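Local coordinates for rhodanese-like domain-containing protein (Rhodopseudomonas palustris, PDB 2HHG), which is of unknown function but belongs to the rhodanese family and is probably a sulfurtransferase, with tyrosine phosphatase activity a further possibility, at residues 66-71 with 100-105; 22-27 with 88-93. All coordinates share one frame; numbering follows the deposited sequence.

Contact 1: 66-71 with 100-105; sequences GMLEFW and ALAAKT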
loop_
_atom_site.group_PDB
_atom_site.type_symbol
_atom_site.label_atom_id
_atom_site.label_comp_id
_atom_site.label_asym_id
_atom_site.label_seq_id
_atom_site.Cartn_x
_atom_site.Cartn_y
_atom_site.Cartn_z
ATOM N N GLY A 66 -3.769 9.280 -2.019
ATOM C CA GLY A 66 -3.736 10.564 -2.702
ATOM C C GLY A 66 -2.693 11.540 -2.193
ATOM O O GLY A 66 -2.416 12.538 -2.862
HETATM N N MSE A 67 -2.114 11.254 -1.027
HETATM C CA MSE A 67 -1.057 12.082 -0.436
HETATM C C MSE A 67 0.337 11.489 -0.586
HETATM O O MSE A 67 1.329 12.130 -0.214
HETATM C CB MSE A 67 -1.326 12.262 1.053
HETATM C CG MSE A 67 -2.507 13.138 1.320
HETATM SE SE MSE A 67 -2.708 13.527 3.174
HETATM C CE MSE A 67 -4.468 14.350 3.054
ATOM N N LEU A 68 0.418 10.275 -1.122
ATOM C CA LEU A 68 1.642 9.481 -1.054
ATOM C C LEU A 68 2.883 10.206 -1.561
ATOM O O LEU A 68 3.902 10.270 -0.866
ATOM C CB LEU A 68 1.451 8.175 -1.820
ATOM C CG LEU A 68 2.517 7.097 -1.655
ATOM C CD1 LEU A 68 2.568 6.608 -0.206
ATOM C CD2 LEU A 68 2.254 5.948 -2.617
ATOM N N GLU A 69 2.795 10.764 -2.763
ATOM C CA GLU A 69 3.962 11.398 -3.379
ATOM C C GLU A 69 4.463 12.566 -2.545
ATOM O O GLU A 69 5.671 12.795 -2.440
ATOM C CB GLU A 69 3.642 11.869 -4.801
ATOM C CG GLU A 69 3.174 10.756 -5.745
ATOM C CD GLU A 69 1.662 10.544 -5.775
ATOM O OE1 GLU A 69 0.975 10.845 -4.782
ATOM O OE2 GLU A 69 1.162 10.058 -6.806
ATOM N N PHE A 70 3.517 13.291 -1.951
ATOM C CA PHE A 70 3.797 14.476 -1.152
ATOM C C PHE A 70 4.427 14.160 0.190
ATOM O O PHE A 70 5.126 15.002 0.756
ATOM C CB PHE A 70 2.513 15.285 -0.988
ATOM C CG PHE A 70 1.990 15.772 -2.291
ATOM C CD1 PHE A 70 2.453 16.963 -2.827
ATOM C CD2 PHE A 70 1.112 14.997 -3.031
ATOM C CE1 PHE A 70 2.022 17.391 -4.072
ATOM C CE2 PHE A 70 0.680 15.417 -4.275
ATOM C CZ PHE A 70 1.125 16.618 -4.792
ATOM N N TRP A 71 4.179 12.958 0.701
ATOM C CA TRP A 71 4.794 12.526 1.953
ATOM C C TRP A 71 6.100 11.769 1.712
ATOM O O TRP A 71 6.996 11.813 2.549
ATOM C CB TRP A 71 3.804 11.690 2.769
ATOM C CG TRP A 71 2.686 12.492 3.391
ATOM C CD1 TRP A 71 2.268 13.753 3.049
ATOM C CD2 TRP A 71 1.835 12.066 4.455
ATOM N NE1 TRP A 71 1.218 14.142 3.850
ATOM C CE2 TRP A 71 0.932 13.119 4.716
ATOM C CE3 TRP A 71 1.758 10.902 5.229
ATOM C CZ2 TRP A 71 -0.039 13.035 5.712
ATOM C CZ3 TRP A 71 0.785 10.820 6.210
ATOM C CH2 TRP A 71 -0.095 11.884 6.445
ATOM N N ALA A 100 -1.469 -1.830 -5.169
ATOM C CA ALA A 100 -0.584 -2.163 -6.288
ATOM C C ALA A 100 -0.164 -0.879 -6.999
ATOM O O ALA A 100 1.015 -0.678 -7.306
ATOM C CB ALA A 100 -1.255 -3.120 -7.255
ATOM N N LEU A 101 -1.128 0.002 -7.256
ATOM C CA LEU A 101 -0.811 1.276 -7.900
ATOM C C LEU A 101 0.100 2.123 -7.025
ATOM O O LEU A 101 1.043 2.728 -7.517
ATOM C CB LEU A 101 -2.078 2.056 -8.263
ATOM C CG LEU A 101 -3.079 1.365 -9.189
ATOM C CD1 LEU A 101 -4.142 2.365 -9.591
ATOM C CD2 LEU A 101 -2.407 0.759 -10.425
ATOM N N ALA A 102 -0.165 2.141 -5.721
ATOM C CA ALA A 102 0.635 2.933 -4.783
ATOM C C ALA A 102 2.074 2.434 -4.707
ATOM O O ALA A 102 3.012 3.226 -4.731
ATOM C CB ALA A 102 0.009 2.927 -3.405
ATOM N N ALA A 103 2.251 1.116 -4.612
ATOM C CA ALA A 103 3.590 0.527 -4.593
ATOM C C ALA A 103 4.350 0.857 -5.873
ATOM O O ALA A 103 5.528 1.208 -5.826
ATOM C CB ALA A 103 3.508 -0.978 -4.384
ATOM N N LYS A 104 3.667 0.771 -7.008
ATOM C CA LYS A 104 4.287 1.112 -8.281
ATOM C C LYS A 104 4.687 2.593 -8.336
ATOM O O LYS A 104 5.791 2.919 -8.775
ATOM C CB LYS A 104 3.356 0.737 -9.431
ATOM C CG LYS A 104 3.894 1.049 -10.830
ATOM C CD LYS A 104 5.203 0.329 -11.140
ATOM C CE LYS A 104 5.503 0.332 -12.632
ATOM N NZ LYS A 104 5.524 1.684 -13.242
ATOM N N THR A 105 3.807 3.483 -7.885
ATOM C CA THR A 105 4.144 4.903 -7.813
ATOM C C THR A 105 5.390 5.135 -6.954
ATOM O O THR A 105 6.321 5.833 -7.360
ATOM C CB THR A 105 2.973 5.702 -7.243
ATOM O OG1 THR A 105 1.861 5.602 -8.140
ATOM C CG2 THR A 105 3.343 7.169 -7.040
#
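T105, which meets E69 across this contact, is tied into its own helix by its backbone N, 2.9 Å from L101 O. Its side-chain oxygen, T105 OG1, lies 3.1 Å from the same L101 O. With chi1 at -64°, OG1 is beside the backbone N and turned back along the helix, while the methyl CG2 is presented to the neighbouring helix. There E69 receives it. The two side chains cross at about a right angle, and the bend of the glutamate at chi2 (91°) lets both its stem and its carboxylate reach the methyl: E69 CG is 3.8 Å and E69 OE2 3.6 Å from T105 CG2. This is van der Waals contact only, at the partly exposed margin of the interface.

Deeper in, L68 takes over. It reaches across with one branch, which does the touching, L68 CD2 lying 3.8 Å from A102 CB and 3.5 Å from the backbone A102 O. The small alanine lets the leucine methyl settle against the helix backbone itself. In the alpha/beta fold of the rhodanese family, helices pack on a central parallel sheet, and here 68-72 and 97-109 lie side by side on one face of it, L68 and A103 both resting on F91 of strand 88-92. A102 also touches I45. The interface is small: L68 and E69 from one helix meet A102 and T105 of the other, whose backbone takes part through A102 O. K104, on the same helix as T105, forms a salt bridge with D108, and W71 of the shorter helix forms a cation-pi pair with K80.

Contact 2: 22-27 with 88-93; sequences ETLTTA and KFVFYC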
loop_
_atom_site.group_PDB
_atom_site.type_symbol
_atom_site.label_atom_id
_atom_site.label_comp_id
_atom_site.label_asym_id
_atom_site.label_seq_id
_atom_site.Cartn_x
_atom_site.Cartn_y
_atom_site.Cartn_z
ATOM N N GLU A 22 6.550 -6.494 -6.042
ATOM C CA GLU A 22 6.340 -7.660 -5.201
ATOM C C GLU A 22 4.915 -7.685 -4.667
ATOM O O GLU A 22 4.493 -6.767 -3.945
ATOM C CB GLU A 22 7.322 -7.657 -4.030
ATOM C CG GLU A 22 7.058 -8.790 -3.036
ATOM C CD GLU A 22 7.981 -8.803 -1.830
ATOM O OE1 GLU A 22 8.925 -7.992 -1.765
ATOM O OE2 GLU A 22 7.756 -9.649 -0.943
ATOM N N THR A 23 4.182 -8.740 -5.009
ATOM C CA THR A 23 2.917 -9.022 -4.354
ATOM C C THR A 23 3.194 -10.047 -3.272
ATOM O O THR A 23 3.531 -11.212 -3.537
ATOM C CB THR A 23 1.829 -9.515 -5.324
ATOM O OG1 THR A 23 1.543 -8.478 -6.268
ATOM C CG2 THR A 23 0.543 -9.838 -4.570
ATOM N N LEU A 24 3.082 -9.581 -2.042
ATOM C CA LEU A 24 3.318 -10.396 -0.881
ATOM C C LEU A 24 2.017 -11.125 -0.566
ATOM O O LEU A 24 0.972 -10.487 -0.439
ATOM C CB LEU A 24 3.726 -9.451 0.248
ATOM C CG LEU A 24 4.183 -9.932 1.610
ATOM C CD1 LEU A 24 5.414 -10.818 1.510
ATOM C CD2 LEU A 24 4.468 -8.707 2.466
ATOM N N THR A 25 2.056 -12.456 -0.459
ATOM C CA THR A 25 0.834 -13.198 -0.124
ATOM C C THR A 25 0.321 -12.768 1.245
ATOM O O THR A 25 1.089 -12.309 2.095
ATOM C CB THR A 25 1.017 -14.733 -0.116
ATOM O OG1 THR A 25 1.862 -15.116 0.971
ATOM C CG2 THR A 25 1.591 -15.236 -1.434
ATOM N N THR A 26 -0.980 -12.910 1.451
ATOM C CA THR A 26 -1.574 -12.543 2.722
ATOM C C THR A 26 -0.894 -13.296 3.866
ATOM O O THR A 26 -0.555 -12.697 4.890
ATOM C CB THR A 26 -3.083 -12.802 2.714
ATOM O OG1 THR A 26 -3.625 -12.386 1.453
ATOM C CG2 THR A 26 -3.753 -12.038 3.830
ATOM N N ALA A 27 -0.650 -14.593 3.671
ATOM C CA ALA A 27 -0.037 -15.420 4.704
ATOM C C ALA A 27 1.390 -14.970 5.013
ATOM O O ALA A 27 1.791 -14.913 6.175
ATOM C CB ALA A 27 -0.064 -16.888 4.309
ATOM N N LYS A 88 11.939 -1.916 4.017
ATOM C CA LYS A 88 10.978 -2.334 3.006
ATOM C C LYS A 88 9.604 -1.741 3.332
ATOM O O LYS A 88 9.134 -1.832 4.467
ATOM C CB LYS A 88 10.900 -3.865 2.910
ATOM C CG LYS A 88 9.868 -4.354 1.885
ATOM C CD LYS A 88 9.909 -5.860 1.633
ATOM C CE LYS A 88 10.979 -6.225 0.612
ATOM N NZ LYS A 88 10.861 -7.630 0.129
ATOM N N PHE A 89 8.971 -1.141 2.327
ATOM C CA PHE A 89 7.656 -0.521 2.482
ATOM C C PHE A 89 6.594 -1.408 1.874
ATOM O O PHE A 89 6.617 -1.684 0.673
ATOM C CB PHE A 89 7.644 0.881 1.869
ATOM C CG PHE A 89 8.495 1.845 2.623
ATOM C CD1 PHE A 89 7.946 2.659 3.602
ATOM C CD2 PHE A 89 9.869 1.901 2.402
ATOM C CE1 PHE A 89 8.744 3.527 4.331
ATOM C CE2 PHE A 89 10.676 2.770 3.122
ATOM C CZ PHE A 89 10.107 3.584 4.094
ATOM N N VAL A 90 5.691 -1.879 2.726
ATOM C CA VAL A 90 4.623 -2.778 2.335
ATOM C C VAL A 90 3.309 -2.007 2.397
ATOM O O VAL A 90 2.842 -1.656 3.481
ATOM C CB VAL A 90 4.579 -4.006 3.268
ATOM C CG1 VAL A 90 3.407 -4.918 2.911
ATOM C CG2 VAL A 90 5.899 -4.755 3.230
ATOM N N PHE A 91 2.710 -1.752 1.234
ATOM C CA PHE A 91 1.488 -0.955 1.150
ATOM C C PHE A 91 0.275 -1.853 1.182
ATOM O O PHE A 91 0.301 -2.949 0.632
ATOM C CB PHE A 91 1.489 -0.128 -0.141
ATOM C CG PHE A 91 2.605 0.872 -0.210
ATOM C CD1 PHE A 91 2.437 2.155 0.300
ATOM C CD2 PHE A 91 3.839 0.529 -0.764
ATOM C CE1 PHE A 91 3.475 3.078 0.257
ATOM C CE2 PHE A 91 4.878 1.446 -0.810
ATOM C CZ PHE A 91 4.694 2.725 -0.301
ATOM N N TYR A 92 -0.793 -1.397 1.825
ATOM C CA TYR A 92 -2.048 -2.144 1.758
ATOM C C TYR A 92 -3.267 -1.246 1.691
ATOM O O TYR A 92 -3.268 -0.127 2.194
ATOM C CB TYR A 92 -2.178 -3.172 2.890
ATOM C CG TYR A 92 -2.574 -2.619 4.239
ATOM C CD1 TYR A 92 -3.897 -2.670 4.671
ATOM C CD2 TYR A 92 -1.620 -2.089 5.100
ATOM C CE1 TYR A 92 -4.265 -2.176 5.923
ATOM C CE2 TYR A 92 -1.979 -1.601 6.356
ATOM C CZ TYR A 92 -3.298 -1.660 6.759
ATOM O OH TYR A 92 -3.651 -1.189 8.007
ATOM N N CYS A 93 -4.299 -1.767 1.044
ATOM C CA CYS A 93 -5.575 -1.082 0.931
ATOM C C CYS A 93 -6.661 -2.092 1.303
ATOM O O CYS A 93 -6.368 -3.080 1.979
ATOM C CB CYS A 93 -5.766 -0.517 -0.484
ATOM S SG CYS A 93 -5.705 -1.758 -1.818
HETATM O O HOH W 1 9.501 -10.086 1.076
#
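E22 and K88 approach each other at about a right angle, a nearly straight glutamate against a kinked lysine. The glutamate runs out extended, with CG anti to the backbone N (chi1 174°). The lysine turns at chi3 (-83°), which swings its amine in to the carboxylate. NZ of K88 donates to OE1 of E22 at 2.7 Å, forming a salt bridge received on the syn lone pair, the one on the side of the other carboxylate oxygen. The grip is one-sided, since K88 NZ stays 3.9 Å from E22 OE2. A water closes the gap: it gives a proton to E22 OE2 at 2.7 Å and accepts one from K88 NZ at 3.0 Å, so both oxygens are engaged and the carboxylate is probably hindered from turning. Without the carboxylate of E22, as with an alanine here, the K88 ammonium would probably be left without this counter-charge and freer to swing, and the water would lose its acceptor.

Two residues further along each strand, L24 and V90 also cross roughly perpendicular to one another. Here the meeting is apolar and lighter, a single pair of methyls with L24 CD2 4.0 Å from V90 CG1. E22, K88 and L24 are partly exposed, and V90 is buried.

Strands 22-24 and 88-92 are not neighbours in the parallel sheet. Strand 114-117 runs between them, and the side chains reach across it, E22 packing on A115 and V90 on I117. Strand 22-24 is the outermost of this chain on that side, hydrogen-bonded to H116 from both E22 and L24, and it leads straight into helix 26-34, whose N-cap is T25, its OG1 bonded to D28 N.

Strand 88-92 joins the two contacts, whose centres lie 14 Å apart. V90 and K88 face contact 2 on one side of the sheet, while F91 turns to the other and meets both helices of contact 1: L68 CD1 is 3.7 Å from F91 CE1, and A103 CA is 3.8 Å from F91 CD2. The strand leads through C93 into helix 97-109, with R98 and S99 against that cysteine. In rhodaneses the active-site cysteine loop occupies this strand-to-helix turn, so a similar role is likely here. The sodium ion, bound by N18 and I21, is about 6 Å from the E22 side chain but about 14 Å from that of A102.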